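Local coordinates for major capsid protein (Faustovirus, PDB 5J7O) that probably builds the icosahedral capsid of a large double-stranded DNA virus, as trimeric capsomers of double jelly-roll subunits, at residues H583-I586 and S587-R590. Sequence-based numbering, arbitrary orientation.
Sequences HVNI and SRAR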
loop_
_atom_site.group_PDB
_atom_site.type_symbol
_atom_site.label_atom_id
_atom_site.label_comp_id
_atom_site.label_asym_id
_atom_site.label_seq_id
_atom_site.Cartn_x
_atom_site.Cartn_y
_atom_site.Cartn_z
ATOM N N HIS B 583 6.749 -33.292 -3.018
ATOM C CA HIS B 583 7.584 -33.254 -1.824
ATOM C C HIS B 583 8.947 -33.843 -2.157
ATOM O O HIS B 583 9.141 -34.470 -3.202
ATOM C CB HIS B 583 6.940 -34.017 -0.663
ATOM C CG HIS B 583 6.664 -35.457 -0.964
ATOM N ND1 HIS B 583 5.467 -35.892 -1.491
ATOM C CD2 HIS B 583 7.430 -36.563 -0.810
ATOM C CE1 HIS B 583 5.508 -37.203 -1.650
ATOM N NE2 HIS B 583 6.687 -37.635 -1.245
ATOM N N VAL B 584 9.895 -33.620 -1.252
ATOM C CA VAL B 584 11.193 -34.283 -1.292
ATOM C C VAL B 584 11.100 -35.530 -0.424
ATOM O O VAL B 584 10.749 -35.450 0.757
ATOM C CB VAL B 584 12.315 -33.356 -0.805
ATOM C CG1 VAL B 584 13.619 -34.127 -0.671
ATOM C CG2 VAL B 584 12.488 -32.194 -1.757
ATOM N N ASN B 585 11.418 -36.682 -1.004
ATOM C CA ASN B 585 11.185 -37.949 -0.334
ATOM C C ASN B 585 12.275 -38.235 0.696
ATOM O O ASN B 585 13.355 -37.642 0.681
ATOM C CB ASN B 585 11.088 -39.064 -1.366
ATOM C CG ASN B 585 12.398 -39.260 -2.125
ATOM O OD1 ASN B 585 13.482 -39.084 -1.566
ATOM N ND2 ASN B 585 12.303 -39.610 -3.401
ATOM N N ILE B 586 11.963 -39.159 1.609
ATOM C CA ILE B 586 12.722 -39.285 2.853
ATOM C C ILE B 586 14.142 -39.768 2.589
ATOM O O ILE B 586 15.085 -39.365 3.281
ATOM C CB ILE B 586 11.979 -40.207 3.836
ATOM C CG1 ILE B 586 10.633 -39.593 4.217
ATOM C CG2 ILE B 586 12.816 -40.470 5.084
ATOM C CD1 ILE B 586 9.995 -40.205 5.450
ATOM N N SER B 587 14.324 -40.632 1.587
ATOM C CA SER B 587 15.660 -41.122 1.270
ATOM C C SER B 587 16.608 -39.967 0.984
ATOM O O SER B 587 17.730 -39.924 1.502
ATOM C CB SER B 587 15.596 -42.077 0.079
ATOM O OG SER B 587 15.094 -41.423 -1.073
ATOM N N ARG B 588 16.159 -39.003 0.175
ATOM C CA ARG B 588 16.985 -37.841 -0.125
ATOM C C ARG B 588 17.005 -36.854 1.033
ATOM O O ARG B 588 18.011 -36.167 1.246
ATOM C CB ARG B 588 16.483 -37.156 -1.394
ATOM C CG ARG B 588 16.496 -38.042 -2.624
ATOM C CD ARG B 588 15.861 -37.351 -3.814
ATOM N NE ARG B 588 16.084 -38.094 -5.049
ATOM C CZ ARG B 588 15.389 -37.914 -6.167
ATOM N NH1 ARG B 588 14.413 -37.017 -6.204
ATOM N NH2 ARG B 588 15.662 -38.637 -7.245
ATOM N N ALA B 589 15.910 -36.770 1.790
ATOM C CA ALA B 589 15.849 -35.836 2.909
ATOM C C ALA B 589 16.847 -36.186 4.004
ATOM O O ALA B 589 17.248 -35.303 4.769
ATOM C CB ALA B 589 14.433 -35.793 3.487
ATOM N N ARG B 590 17.249 -37.455 4.104
ATOM C CA ARG B 590 18.193 -37.872 5.135
ATOM C C ARG B 590 19.634 -37.490 4.814
ATOM O O ARG B 590 20.480 -37.501 5.716
ATOM C CB ARG B 590 18.086 -39.383 5.364
ATOM C CG ARG B 590 17.027 -39.763 6.392
ATOM C CD ARG B 590 16.684 -41.246 6.367
ATOM N NE ARG B 590 17.858 -42.096 6.195
ATOM C CZ ARG B 590 18.061 -42.876 5.138
ATOM N NH1 ARG B 590 17.161 -42.920 4.165
ATOM N NH2 ARG B 590 19.157 -43.620 5.057
#
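N585 caps the one-turn helix 586-589 as its N-cap residue by taking bonds from S587 and R588; the helix leads into strand 592-597 of a jelly-roll domain in this capsid subunit. Two donors grip its side-chain oxygen. R588 N reaches N585 OD1 at 3.2 Å in the capping bond, almost in line with the amide C=O (C=O...N 171°), while S587 OG sits above the amide plane, 2.9 Å from N585 OD1. With chi1 at 64°, N585 CG lies between its own backbone N and carbonyl carbon, which brings the amide back over the helix start, and chi2 then sets the turn of OD1.

Backbone bonds close that turn: A589 N donates to N585 O at 2.9 Å, and R590 N to I586 O at 3.0 Å.

Among the nonpolar contacts, V584 CG1 packs on R588 CB, and both side chains touch L536 of strand 534-541. A second subunit covers the cap: its D12 OD2 accepts from S587 N, and its K7 O from R588 NH2, which ties the helix start to the trimer interface. The R588 chain, extended from CG to NE, runs alongside the capping amide, with CG 3.4 Å from N585 OD1 and N585 ND2 over one face of the guanidinium.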